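Local atomic coordinates of gamma-glutamyltranspeptidase (Ggt) (Helicobacter pylori 26695, PDB entry 5BPK), a protein that probably transfers or hydrolytically releases the gamma-glutamyl group of glutathione and related compounds, as an N-terminal nucleophile (Ntn) hydrolase. Residues Ala134-Thr139 against Ala257-Lys262; Lys242-Lys245 against Ile250-Lys253; Ser302-Gly305 against Lys310-His313. All blocks are in the same frame, centred on the assembly; numbering follows the deposited sequence.

In the fold
Contacts 1 and 2 lie on the same side of the chain's centre, their own centres about 14 Å apart, and they touch: CD1 of Ile251 in contact 2 packs 3.6 Å from Gly135 O of contact 1. Along the chain contact 2 is nested inside the long, mostly helical excursion that contact 1 closes. Contact 3 follows later in sequence and stands apart on the opposite side of the chain's centre, about 43 Å from contact 1 and about 53 Å from contact 2, centre to centre. The side chain of Tyr259 in contact 1 lies about 12 Å from the bound acivicin-derived inhibitor, so that ring does not touch the ligand.

Contact 1: Ala134-Thr139 against Ala257-Lys262; sequences AGVPGT and ASYNVK
In the Ntn-hydrolase fold of this enzyme, the loop that leads into helix 139-150 meets the loop that leads into strand 262-271 of the antiparallel sheet, and Tyr259 is the side chain that joins them. Its CG stands anti to the backbone N (chi1 -178°), which carries the ring over the backbone of Pro137 and Gly138. Gly138 CA makes a CH-pi contact over the ring face, 3.9 Å from the centroid and 29° off the normal, and comes within 3.4 Å of Tyr259 CZ. Over the same face, displaced toward the rim, lies Pro137 O, 3.9 Å from Tyr259 CG. Val136 approaches through one branch: CG1 reaches 4.0 Å from Tyr259 CD1, the two side chains running past each other in opposite directions. Phe102 of strand 97-102 and Ala141 of helix 139-150 also touch the tyrosine. Gly138, with no side chain, lets its CA lie 3.5 Å from Tyr259 OH. CH-pi and van der Waals contacts thus join the loops, with a carbonyl oxygen also over the ring and no cross-loop hydrogen bond; Tyr259 OH and Pro137 O are instead bonded to Arg103 O and the Tyr232 hydroxyl.

Contact 2: Lys242-Lys245 against Ile250-Lys253; sequences KDMK and IITK
Apolar packing between Met244, on helix 234-246, and Ile251, in the loop that follows it, carries this contact. The methionine methyl makes the side-chain contact, Met244 CE lying 3.7 Å from Ile251 CD1, and farther back Met244 CG is 3.9 Å from Ile251 CB. The two side chains cross at a slant. A bend at chi2 (-79°) folds the thioether so that the sulfur comes to Ile251 CB and the methyl to CD1. Ile251 CG1, anti to the carbonyl carbon (chi1 -65°), carries CD1 out to meet that methyl. Beyond these two residues, Ile240 of the same helix also touches Ile251, and Leu37 of the neighbouring Ggt chain packs on Met244.

Side chain against backbone forms a second group. Met244 CB and CG each come within 3.4 Å of Ile251 O, close van der Waals approaches to a carbonyl oxygen. The sulfur faces the loop backbone, with Met244 SD 3.7 Å from Ile251 N and 3.8 Å from Ile250 N. Ile251 N is buried here with no hydrogen-bond partner in the model; the sulfur lies beside it without bonding to it.

Polar interactions belong to the flanks. The salt bridge from Lys253 to Glu238 and the hydrogen bond from Lys253 N to Glu241 tie the end of the loop back to the preceding helix. Thr252 N bonds to Asp255 OD2, and the Thr252 hydroxyl makes a weak bond to Glu254 N. The whole is a tight connection between consecutive helices 234-246 and 253-257, with Thr252 as side-chain N-cap of the second.

Contact 3: Ser302-Gly305 against Lys310-His313; sequences SALG and KNIH
Asn311, in the first turn of helix 309-329, faces the loop that precedes this helix, and the loop folds against that turn. From CB the side chain extends toward the loop, CG lying anti to the carbonyl carbon (chi1 -69°), and CG comes 4.2 Å from Gly305 O. At its tip the amide divides its work. ND2 gives a weak, bent hydrogen bond to Gly305 O, 3.1 Å long with an N-H...O angle of 134°, and its stronger partner is Leu301 O, just ahead of the loop segment. The same nitrogen is 3.9 Å from Leu304 CB. A water lies 2.8 Å from Asn311 OD1, placed to donate, and weakly accepts from Leu304 N. The two carbonyls that ND2 meets, of Leu301 and Gly305, should set the orientation of the amide. Tyr111 of the neighbouring Ggt chain also packs against Asn311. Beside the amide is a more exposed apolar contact, where Leu304 and Lys310 cross at about a right angle and the lysine contributes its aliphatic stem. On that stem, Leu304 CD1 rests 3.6 Å from Lys310 CD and 3.7 Å from Lys310 CB.

Contact 1: Ala134-Thr139 against Ala257-Lys262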
# COMPACT_ATOMS: atom_id res chain seq x y z
N ALA A 134 2.59 -16.28 -6.32
CA ALA A 134 1.44 -15.87 -5.49
C ALA A 134 1.48 -16.37 -4.06
O ALA A 134 1.72 -17.56 -3.81
CB ALA A 134 0.14 -16.30 -6.15
N GLY A 135 1.20 -15.46 -3.12
CA GLY A 135 0.83 -15.83 -1.76
C GLY A 135 -0.66 -16.10 -1.66
O GLY A 135 -1.43 -15.77 -2.57
N VAL A 136 -1.08 -16.70 -0.55
CA VAL A 136 -2.50 -17.00 -0.34
C VAL A 136 -3.28 -15.69 -0.17
O VAL A 136 -2.97 -14.93 0.74
CB VAL A 136 -2.70 -17.90 0.91
CG1 VAL A 136 -4.16 -18.30 1.01
CG2 VAL A 136 -1.80 -19.14 0.84
N PRO A 137 -4.28 -15.41 -1.04
CA PRO A 137 -4.96 -14.11 -0.97
C PRO A 137 -5.69 -13.84 0.34
O PRO A 137 -6.38 -14.74 0.87
CB PRO A 137 -5.99 -14.19 -2.10
CG PRO A 137 -5.37 -15.16 -3.09
CD PRO A 137 -4.70 -16.19 -2.22
N GLY A 138 -5.56 -12.61 0.84
CA GLY A 138 -6.20 -12.17 2.07
C GLY A 138 -7.31 -11.16 1.93
O GLY A 138 -8.05 -10.94 2.88
N THR A 139 -7.44 -10.51 0.76
CA THR A 139 -8.40 -9.41 0.60
C THR A 139 -9.84 -9.74 0.98
O THR A 139 -10.46 -8.99 1.71
CB THR A 139 -8.36 -8.84 -0.81
OG1 THR A 139 -7.06 -8.25 -1.00
CG2 THR A 139 -9.46 -7.79 -1.06
N ALA A 257 -8.47 -22.68 3.10
CA ALA A 257 -9.28 -22.94 4.29
C ALA A 257 -8.59 -22.50 5.59
O ALA A 257 -9.26 -22.27 6.60
CB ALA A 257 -9.68 -24.42 4.37
N SER A 258 -7.26 -22.40 5.55
CA SER A 258 -6.46 -21.97 6.71
C SER A 258 -6.04 -20.49 6.69
O SER A 258 -5.35 -20.03 7.62
CB SER A 258 -5.23 -22.87 6.88
OG SER A 258 -4.32 -22.79 5.79
N TYR A 259 -6.48 -19.73 5.69
CA TYR A 259 -6.12 -18.30 5.64
C TYR A 259 -6.81 -17.58 6.78
O TYR A 259 -8.03 -17.71 6.96
CB TYR A 259 -6.46 -17.59 4.31
CG TYR A 259 -5.97 -16.17 4.43
CD1 TYR A 259 -4.64 -15.88 4.16
CD2 TYR A 259 -6.77 -15.17 4.98
CE1 TYR A 259 -4.14 -14.62 4.37
CE2 TYR A 259 -6.28 -13.90 5.20
CZ TYR A 259 -4.95 -13.63 4.90
OH TYR A 259 -4.44 -12.39 5.14
N ASN A 260 -6.03 -16.80 7.53
CA ASN A 260 -6.50 -16.07 8.70
C ASN A 260 -6.07 -14.60 8.64
O ASN A 260 -4.90 -14.33 8.40
CB ASN A 260 -5.95 -16.73 9.99
CG ASN A 260 -4.39 -16.94 9.99
OD1 ASN A 260 -3.78 -17.35 8.98
ND2 ASN A 260 -3.77 -16.70 11.15
N VAL A 261 -7.01 -13.67 8.80
CA VAL A 261 -6.63 -12.27 9.09
C VAL A 261 -6.13 -12.22 10.52
O VAL A 261 -6.38 -13.13 11.31
CB VAL A 261 -7.79 -11.24 8.92
CG1 VAL A 261 -8.35 -11.28 7.50
CG2 VAL A 261 -8.88 -11.43 9.98
N LYS A 262 -5.41 -11.15 10.85
CA LYS A 262 -5.01 -10.88 12.22
C LYS A 262 -5.31 -9.44 12.59
O LYS A 262 -4.91 -8.52 11.89
CB LYS A 262 -3.54 -11.19 12.43
CG LYS A 262 -3.28 -12.70 12.35
CD LYS A 262 -1.91 -13.09 12.84
CE LYS A 262 -1.69 -12.74 14.30
NZ LYS A 262 -0.56 -13.53 14.88

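Contact 2: Lys242-Lys245 against Ile250-Lys253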
# COMPACT_ATOMS: atom_id res chain seq x y z
N LYS A 242 -7.18 -26.22 -8.70
CA LYS A 242 -7.07 -26.84 -10.02
C LYS A 242 -6.10 -26.09 -10.93
O LYS A 242 -5.20 -26.69 -11.53
CB LYS A 242 -8.44 -26.91 -10.69
CG LYS A 242 -8.42 -27.66 -12.00
CD LYS A 242 -9.77 -27.66 -12.67
CE LYS A 242 -9.61 -28.08 -14.11
NZ LYS A 242 -8.88 -29.38 -14.24
N ASP A 243 -6.29 -24.78 -11.03
CA ASP A 243 -5.46 -23.96 -11.90
C ASP A 243 -4.01 -23.93 -11.39
O ASP A 243 -3.07 -23.93 -12.19
CB ASP A 243 -6.05 -22.53 -12.04
CG ASP A 243 -5.81 -21.93 -13.42
OD1 ASP A 243 -5.56 -22.71 -14.38
OD2 ASP A 243 -5.87 -20.69 -13.54
N MET A 244 -3.83 -23.92 -10.07
CA MET A 244 -2.51 -24.02 -9.46
C MET A 244 -1.78 -25.31 -9.86
O MET A 244 -0.63 -25.27 -10.30
CB MET A 244 -2.60 -23.92 -7.94
CG MET A 244 -2.85 -22.49 -7.45
SD MET A 244 -1.34 -21.50 -7.46
CE MET A 244 -1.95 -19.81 -7.39
N LYS A 245 -2.47 -26.44 -9.71
CA LYS A 245 -1.91 -27.74 -10.08
C LYS A 245 -1.52 -27.80 -11.56
O LYS A 245 -0.47 -28.32 -11.91
CB LYS A 245 -2.90 -28.86 -9.73
CG LYS A 245 -2.37 -30.28 -9.91
N ILE A 250 1.43 -23.72 -6.18
CA ILE A 250 1.36 -24.57 -4.99
C ILE A 250 0.21 -24.29 -4.01
O ILE A 250 0.06 -24.99 -3.01
CB ILE A 250 2.71 -24.57 -4.22
CG1 ILE A 250 3.10 -23.16 -3.78
CG2 ILE A 250 3.82 -25.18 -5.07
CD1 ILE A 250 4.23 -23.16 -2.74
N ILE A 251 -0.63 -23.29 -4.30
CA ILE A 251 -1.75 -22.98 -3.41
C ILE A 251 -2.84 -24.04 -3.57
O ILE A 251 -3.21 -24.41 -4.68
CB ILE A 251 -2.33 -21.58 -3.66
CG1 ILE A 251 -1.27 -20.53 -3.32
CG2 ILE A 251 -3.60 -21.36 -2.82
CD1 ILE A 251 -1.61 -19.14 -3.77
N THR A 252 -3.31 -24.54 -2.43
CA THR A 252 -4.28 -25.61 -2.37
C THR A 252 -5.52 -25.20 -1.58
O THR A 252 -5.56 -24.15 -0.94
CB THR A 252 -3.68 -26.83 -1.64
OG1 THR A 252 -3.40 -26.49 -0.28
CG2 THR A 252 -2.41 -27.32 -2.33
N LYS A 253 -6.53 -26.06 -1.61
CA LYS A 253 -7.72 -25.86 -0.78
C LYS A 253 -7.36 -25.76 0.72
O LYS A 253 -8.04 -25.06 1.46
CB LYS A 253 -8.75 -26.97 -1.02
CG LYS A 253 -9.48 -26.83 -2.33
CD LYS A 253 -10.54 -27.91 -2.51
CE LYS A 253 -9.93 -29.24 -2.89
NZ LYS A 253 -10.98 -30.24 -3.27

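Contact 3: Ser302-Gly305 against Lys310-His313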
# COMPACT_ATOMS: atom_id res chain seq x y z
N SER A 302 9.76 24.00 10.36
CA SER A 302 8.90 25.11 9.95
C SER A 302 9.68 26.41 9.70
O SER A 302 9.26 27.24 8.90
CB SER A 302 7.79 25.37 10.98
OG SER A 302 8.30 26.04 12.13
N ALA A 303 10.80 26.59 10.40
CA ALA A 303 11.58 27.82 10.32
C ALA A 303 12.05 28.11 8.90
O ALA A 303 12.02 29.26 8.47
CB ALA A 303 12.78 27.75 11.26
N LEU A 304 12.52 27.09 8.19
CA LEU A 304 13.02 27.28 6.83
C LEU A 304 11.99 26.93 5.77
O LEU A 304 12.10 27.39 4.64
CB LEU A 304 14.30 26.47 6.59
CG LEU A 304 15.52 26.95 7.38
CD1 LEU A 304 16.66 25.98 7.20
CD2 LEU A 304 15.92 28.34 6.95
N GLY A 305 11.00 26.12 6.13
CA GLY A 305 9.86 25.85 5.26
C GLY A 305 10.07 24.77 4.22
O GLY A 305 11.14 24.16 4.11
N LYS A 310 18.35 22.37 3.81
CA LYS A 310 18.65 21.91 5.17
C LYS A 310 17.61 20.90 5.65
O LYS A 310 17.95 19.91 6.31
CB LYS A 310 18.79 23.09 6.15
CG LYS A 310 18.74 22.70 7.61
CD LYS A 310 19.20 23.82 8.55
CE LYS A 310 19.04 23.40 10.00
NZ LYS A 310 17.62 23.15 10.38
N ASN A 311 16.34 21.15 5.33
CA ASN A 311 15.26 20.29 5.79
C ASN A 311 15.24 18.96 5.04
O ASN A 311 15.06 17.90 5.65
CB ASN A 311 13.92 21.01 5.67
CG ASN A 311 13.77 22.15 6.66
OD1 ASN A 311 14.56 22.31 7.59
ND2 ASN A 311 12.74 22.95 6.46
N ILE A 312 15.46 19.02 3.72
CA ILE A 312 15.54 17.82 2.87
C ILE A 312 16.69 16.92 3.35
O ILE A 312 16.55 15.69 3.42
CB ILE A 312 15.71 18.21 1.39
CG1 ILE A 312 14.45 18.93 0.88
CG2 ILE A 312 16.03 16.98 0.51
CD1 ILE A 312 14.62 19.60 -0.46
N HIS A 313 17.82 17.56 3.67
CA HIS A 313 19.01 16.86 4.19
C HIS A 313 18.72 16.07 5.47
O HIS A 313 19.04 14.88 5.57
CB HIS A 313 20.14 17.88 4.41
CG HIS A 313 21.38 17.30 5.03
ND1 HIS A 313 21.94 16.12 4.59
CD2 HIS A 313 22.18 17.76 6.01
CE1 HIS A 313 23.04 15.87 5.29
NE2 HIS A 313 23.21 16.85 6.16
O HOH W 1 14.39 24.59 9.27